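Local coordinates for hydrolase family protein (PDB 3CNH) that belongs to the haloacid dehalogenase-like hydrolases and probably acts as a phosphatase, at residues 9-12 against 13-17; 92-95 against 96-100; 149-153 against 154-158. One frame throughout, in Å; residues are numbered along the deposited sequence. Where two conformers were deposited one is given.

Overall arrangement
All three contacts are local, each in one continuous piece of chain, and follow in series inside the haloacid dehalogenase-like hydrolase region. Interaction 1 is the loop after strand 6-9, the middle strand of the five-stranded parallel sheet, and it holds part of the sodium site. Interaction 2 lies on helix 89-98, about 13 Å from interaction 1 centre to centre; the two touch where Trp-9 and Leu-15 pack on Ala-95. Interaction 3, at the end of helix 144-154, touches neither; its centre is about 20 Å from that of interaction 1 and about 21 Å from that of interaction 2. The metal-binding loop thus leaves the central strand, and both helices pack on that strand, at Trp-9 and Phe-8.

Interaction 1 of 3, residues 9-12 against 13-17; sequences WDIG and GVLLT. With NA (sodium ion), chain C; PO4 (phosphate ion), chain D.
Ile-11 turns its carbonyl oxygen back into the loop, where Val-14, Leu-15 and Leu-16 all give it their backbone N-H. This tight turn after strand 6-9 carries a motif I-like sequence and is consistent with the squiggle of the haloacid dehalogenase fold. Leu-15 N reaches Ile-11 O at 2.9 Å in the carbonyl plane, on a lone pair, whereas Leu-16 N makes an almost straight bond (176°) from above that plane. Val-14 and Leu-15, from later in the loop, cross the Trp-9 side chain at about right angles. With CG anti to its carbonyl carbon (chi1 -66°), Leu-15 brings CD2 to 3.9 Å from Trp-9 CE3 and CD1 to 3.8 Å from Asp-10 O. Val-14 has CG1 anti to the backbone N (chi1 177°), which sets that methyl in the indole plane, at the edge, 3.7 Å from Trp-9 CE3. Shortening Leu-15 to an alanine removes both methyls and would probably leave a gap beside Trp-9 CE3 and Ala-95, the indole less firmly held. Ile-11 CG2 lies alongside Leu-16 CD1, 3.8 Å away, the side chains pointing the same way. On the polar side, Gly-12 N donates to phosphate O3 at 2.8 Å, and Lys-141 forms a salt bridge with Asp-10 OD1. The sodium ion, shared with Asp-166, is bound by Asp-10 OD2 at 2.4 Å and Gly-12 O at 2.3 Å.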
# COMPACT_ATOMS: atom_id res chain seq x y z
N TRP A 9 -8.59 -2.97 -0.43
CA TRP A 9 -7.93 -2.21 0.62
C TRP A 9 -6.53 -1.72 0.27
O TRP A 9 -5.65 -2.45 -0.13
CB TRP A 9 -7.78 -3.04 1.92
CG TRP A 9 -9.03 -3.39 2.63
CD1 TRP A 9 -9.92 -4.38 2.30
CD2 TRP A 9 -9.55 -2.77 3.81
NE1 TRP A 9 -10.97 -4.38 3.18
CE2 TRP A 9 -10.77 -3.41 4.13
CE3 TRP A 9 -9.12 -1.71 4.61
CZ2 TRP A 9 -11.53 -3.06 5.24
CZ3 TRP A 9 -9.86 -1.37 5.70
CH2 TRP A 9 -11.07 -2.02 6.00
N ASP A 10 -6.40 -0.43 0.46
CA ASP A 10 -5.09 0.23 0.49
C ASP A 10 -4.45 -0.34 1.77
O ASP A 10 -5.16 -0.70 2.74
CB ASP A 10 -5.38 1.73 0.60
CG ASP A 10 -4.22 2.60 0.69
OD1 ASP A 10 -3.16 2.27 0.17
OD2 ASP A 10 -4.42 3.73 1.27
N ILE A 11 -3.13 -0.43 1.78
CA ILE A 11 -2.43 -0.91 3.00
C ILE A 11 -1.82 0.27 3.76
O ILE A 11 -2.21 0.59 4.86
CB ILE A 11 -1.42 -2.00 2.71
CG1 ILE A 11 -2.14 -3.19 2.04
CG2 ILE A 11 -0.72 -2.45 4.01
CD1 ILE A 11 -1.23 -4.37 1.69
N GLY A 12 -0.89 0.95 3.11
CA GLY A 12 -0.24 2.12 3.75
C GLY A 12 -1.20 3.27 4.05
O GLY A 12 -1.88 3.76 3.15
N GLY A 13 -1.20 3.69 5.30
CA GLY A 13 -2.06 4.76 5.79
C GLY A 13 -3.46 4.32 6.16
O GLY A 13 -4.29 5.14 6.58
N VAL A 14 -3.70 3.03 6.02
CA VAL A 14 -5.01 2.43 6.32
C VAL A 14 -4.84 1.29 7.33
O VAL A 14 -5.15 1.43 8.53
CB VAL A 14 -5.73 2.00 5.04
CG1 VAL A 14 -7.05 1.30 5.31
CG2 VAL A 14 -5.99 3.22 4.13
N LEU A 15 -4.29 0.19 6.84
CA LEU A 15 -4.06 -1.00 7.68
C LEU A 15 -2.78 -0.89 8.50
O LEU A 15 -2.67 -1.34 9.64
CB LEU A 15 -4.00 -2.25 6.81
CG LEU A 15 -5.32 -2.61 6.11
CD1 LEU A 15 -5.10 -3.72 5.07
CD2 LEU A 15 -6.39 -2.98 7.15
N LEU A 16 -1.79 -0.30 7.86
CA LEU A 16 -0.46 -0.08 8.45
C LEU A 16 -0.04 1.33 8.16
O LEU A 16 -0.67 2.04 7.38
CB LEU A 16 0.57 -1.03 7.81
CG LEU A 16 0.30 -2.55 7.80
CD1 LEU A 16 1.41 -3.29 7.01
CD2 LEU A 16 0.14 -3.12 9.20
N THR A 17 1.06 1.71 8.78
CA THR A 17 1.69 2.99 8.44
C THR A 17 2.20 2.86 7.00
O THR A 17 2.25 1.78 6.44
CB THR A 17 2.91 3.29 9.35
OG1 THR A 17 3.84 2.20 9.28
CG2 THR A 17 2.47 3.52 10.77
NA NA C . -2.44 5.04 1.35
P PO4 D . -0.29 2.00 -0.41
O1 PO4 D . -0.93 1.98 -1.72
O2 PO4 D . -0.85 3.18 0.41
O3 PO4 D . -0.27 0.68 0.37
O4 PO4 D . 1.18 2.39 -0.50
O HOH W 1 -0.69 6.39 2.11
O HOH W 2 -2.84 5.92 -0.68

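Interaction 2 of 3, residues 92-95 against 96-100; sequences LALA and RDLGQ
Leu-94 and Leu-98, one helical turn apart, lie side by side and point the same way from helix 89-98, with Leu-94 CD1 3.9 Å from Leu-98 CD1. The two arrive there by different torsions. Leu-94 has CG anti to the backbone N (chi1 170°), which brings CD1 forward along the helix to Leu-98, while Leu-98 has CG anti to the carbonyl carbon (chi1 -73°) and rests CG over the preceding turn, 3.5 Å from Leu-94 O. The backbone bond from Leu-98 N to Leu-94 O joins the same two residues, 2.9 Å long, nearly straight at 170° and close to the line of the carbonyl. Both leucines are buried against helix 187-196, where Leu-190 and Leu-194 receive them.

Arg-96 extends in another direction. Its chain is stretched from CG to NE, with CG passing 3.2 Å from Leu-92 O, the same carbonyl that accepts from Arg-96 N at 2.8 Å. Leu-92 CD2 comes over one face of the guanidinium, off-centre near the rim, although Leu-92 is modelled in two conformers and this contact is tentative. The guanidinium is tied down by NH2, which donates to Phe-122 O. Asp-97 holds its carboxylate between two arginines, OD2 in a salt bridge with Arg-191 of helix 187-196 and OD1 in one with Arg-101, and these paired charges are likely to favour its ionised form. Meanwhile the CB of Ala-95 meets Leu-15 and Phe-127, and Gly-99 N bonds to Ala-95 O at 2.9 Å. With its leucine side packed on helix 187-196 and Ala-95 on the loop after strand 6-9, helix 89-98 takes its place as a flanking helix of the Rossmann-like core of the haloacid dehalogenase fold.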
# COMPACT_ATOMS: atom_id res chain seq x y z
N LEU A 92 -6.97 -2.15 11.47
CA LEU A 92 -6.63 -3.59 11.36
C LEU A 92 -7.67 -4.46 11.93
O LEU A 92 -8.09 -5.46 11.35
CB LEU A 92 -5.36 -3.95 12.11
CG LEU A 92 -4.12 -3.75 11.28
CD1 LEU A 92 -2.87 -3.88 12.10
CD2 LEU A 92 -4.12 -4.78 10.15
N ALA A 93 -8.09 -4.10 13.13
CA ALA A 93 -9.08 -4.88 13.84
C ALA A 93 -10.39 -4.92 13.06
O ALA A 93 -11.07 -5.93 13.00
CB ALA A 93 -9.31 -4.33 15.27
N LEU A 94 -10.74 -3.79 12.47
CA LEU A 94 -11.99 -3.69 11.69
C LEU A 94 -11.91 -4.63 10.48
O LEU A 94 -12.83 -5.40 10.16
CB LEU A 94 -12.20 -2.25 11.20
CG LEU A 94 -13.32 -2.00 10.19
CD1 LEU A 94 -14.68 -2.41 10.70
CD2 LEU A 94 -13.32 -0.52 9.73
N ALA A 95 -10.78 -4.52 9.81
CA ALA A 95 -10.56 -5.32 8.58
C ALA A 95 -10.58 -6.81 8.93
O ALA A 95 -11.18 -7.62 8.24
CB ALA A 95 -9.28 -4.93 7.87
N ARG A 96 -9.95 -7.15 10.04
CA ARG A 96 -9.91 -8.57 10.47
C ARG A 96 -11.31 -9.08 10.72
O ARG A 96 -11.66 -10.23 10.42
CB ARG A 96 -9.00 -8.77 11.72
CG ARG A 96 -7.50 -8.65 11.41
CD ARG A 96 -6.50 -8.69 12.64
NE ARG A 96 -5.10 -8.63 12.16
CZ ARG A 96 -4.04 -8.25 12.86
NH1 ARG A 96 -4.16 -7.79 14.09
NH2 ARG A 96 -2.83 -8.26 12.29
N ASP A 97 -12.15 -8.23 11.29
CA ASP A 97 -13.52 -8.59 11.60
C ASP A 97 -14.31 -8.81 10.31
O ASP A 97 -14.95 -9.83 10.10
CB ASP A 97 -14.16 -7.45 12.41
CG ASP A 97 -15.58 -7.72 12.79
OD1 ASP A 97 -15.97 -8.89 12.92
OD2 ASP A 97 -16.32 -6.73 12.97
N LEU A 98 -14.23 -7.81 9.45
CA LEU A 98 -14.99 -7.82 8.19
C LEU A 98 -14.56 -8.98 7.28
O LEU A 98 -15.35 -9.53 6.51
CB LEU A 98 -14.84 -6.50 7.42
CG LEU A 98 -15.55 -5.27 7.97
CD1 LEU A 98 -15.13 -3.98 7.17
CD2 LEU A 98 -17.07 -5.51 7.92
N GLY A 99 -13.30 -9.36 7.41
CA GLY A 99 -12.75 -10.43 6.58
C GLY A 99 -13.43 -11.77 6.84
O GLY A 99 -13.29 -12.72 6.07
N GLN A 100 -14.16 -11.86 7.95
CA GLN A 100 -14.87 -13.08 8.28
C GLN A 100 -16.13 -13.23 7.45
O GLN A 100 -16.73 -14.31 7.36
CB GLN A 100 -15.29 -13.07 9.75
CG GLN A 100 -14.18 -13.05 10.73
CD GLN A 100 -14.74 -12.91 12.13
OE1 GLN A 100 -15.12 -11.82 12.56
NE2 GLN A 100 -14.79 -14.02 12.84

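Interaction 3 of 3, residues 149-153 against 154-158; sequences LGLTL and AQVRP
Gln-155 folds its side-chain amide back onto the end of helix 144-154, where NE2 donates to Thr-152 O over 2.8 Å in a nearly straight bond (164°). The donor sits in the carbonyl plane on a lone pair, and the oxygen lies close to the plane of the amide. A bend at chi2 (-69°) makes this return possible, laying CG 3.4 Å from the same Thr-152 O. The backbone of Gln-155 adds only a weak bond to that carbonyl. Next comes Val-156, whose N bonds to Leu-151 O at 3.3 Å; with the positive phi of Gln-155 this completes a Schellman motif, and Ala-154 N to Gly-150 O, 2.9 Å, is the ordinary helical bond just before it.

Leu-151 carries the apolar part of the motif. Its two methyls part company: CD1 meets Pro-158 CG at 3.8 Å, while CD2 touches CG2 of Val-156, a residue modelled in two conformers. Farther out, Phe-8 of strand 6-9, Ala-161 of strand 161-165 and Met-179 touch Leu-151, and Thr-152 OG1 bonds to Arg-148 O one turn back. The chemistry is that of a capped helix end: Leu-151 O and Thr-152 O find donors in the turn and in an amide side chain, and the Leu-151 contacts with Val-156 and Pro-158 add an apolar component to the cap beside the sheet.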
# COMPACT_ATOMS: atom_id res chain seq x y z
N LEU A 149 -7.98 -3.32 -13.33
CA LEU A 149 -7.25 -4.61 -13.26
C LEU A 149 -7.68 -5.39 -12.02
O LEU A 149 -7.95 -6.59 -12.04
CB LEU A 149 -5.75 -4.36 -13.28
CG LEU A 149 -4.87 -5.61 -13.28
CD1 LEU A 149 -5.29 -6.68 -14.33
CD2 LEU A 149 -3.40 -5.14 -13.43
N GLY A 150 -7.84 -4.66 -10.93
CA GLY A 150 -8.24 -5.30 -9.67
C GLY A 150 -9.62 -5.95 -9.81
O GLY A 150 -9.87 -7.08 -9.40
N LEU A 151 -10.52 -5.19 -10.43
CA LEU A 151 -11.87 -5.66 -10.70
C LEU A 151 -11.86 -6.90 -11.60
O LEU A 151 -12.59 -7.88 -11.38
CB LEU A 151 -12.72 -4.56 -11.36
CG LEU A 151 -13.06 -3.39 -10.44
CD1 LEU A 151 -13.75 -2.28 -11.24
CD2 LEU A 151 -13.90 -3.81 -9.20
N THR A 152 -11.03 -6.84 -12.61
CA THR A 152 -10.90 -7.94 -13.57
C THR A 152 -10.37 -9.22 -12.90
O THR A 152 -10.87 -10.32 -13.14
CB THR A 152 -9.99 -7.56 -14.75
OG1 THR A 152 -10.59 -6.46 -15.47
CG2 THR A 152 -9.82 -8.75 -15.72
N LEU A 153 -9.41 -9.04 -12.01
CA LEU A 153 -8.80 -10.21 -11.32
C LEU A 153 -9.77 -10.81 -10.33
O LEU A 153 -9.86 -12.03 -10.18
CB LEU A 153 -7.45 -9.85 -10.67
CG LEU A 153 -6.37 -9.45 -11.68
CD1 LEU A 153 -5.19 -8.88 -10.90
CD2 LEU A 153 -5.99 -10.66 -12.54
N ALA A 154 -10.50 -9.94 -9.65
CA ALA A 154 -11.50 -10.42 -8.65
C ALA A 154 -12.79 -10.90 -9.28
O ALA A 154 -13.60 -11.61 -8.66
CB ALA A 154 -11.80 -9.31 -7.61
N GLN A 155 -12.98 -10.54 -10.54
CA GLN A 155 -14.24 -10.80 -11.27
C GLN A 155 -15.49 -10.30 -10.56
O GLN A 155 -16.40 -11.05 -10.23
CB GLN A 155 -14.38 -12.25 -11.71
CG GLN A 155 -13.48 -12.56 -12.89
CD GLN A 155 -13.95 -11.86 -14.17
OE1 GLN A 155 -15.07 -12.08 -14.66
NE2 GLN A 155 -13.11 -11.02 -14.70
N VAL A 156 -15.46 -9.01 -10.28
CA VAL A 156 -16.65 -8.34 -9.76
C VAL A 156 -16.89 -7.07 -10.53
O VAL A 156 -15.98 -6.46 -11.10
CB VAL A 156 -16.62 -8.05 -8.25
CG1 VAL A 156 -16.43 -9.33 -7.46
CG2 VAL A 156 -15.58 -7.04 -7.91
N ARG A 157 -18.15 -6.73 -10.64
CA ARG A 157 -18.59 -5.52 -11.36
C ARG A 157 -18.19 -4.30 -10.53
O ARG A 157 -18.13 -4.37 -9.31
CB ARG A 157 -20.12 -5.53 -11.55
CG ARG A 157 -20.65 -6.74 -12.33
CD ARG A 157 -22.15 -6.81 -12.41
NE ARG A 157 -22.51 -7.93 -13.29
CZ ARG A 157 -22.82 -9.16 -12.88
NH1 ARG A 157 -22.88 -9.46 -11.59
NH2 ARG A 157 -23.11 -10.09 -13.79
N PRO A 158 -17.95 -3.17 -11.18
CA PRO A 158 -17.53 -1.98 -10.41
C PRO A 158 -18.46 -1.65 -9.26
O PRO A 158 -18.01 -1.36 -8.17
CB PRO A 158 -17.51 -0.87 -11.46
CG PRO A 158 -17.17 -1.59 -12.74
CD PRO A 158 -17.84 -2.97 -12.63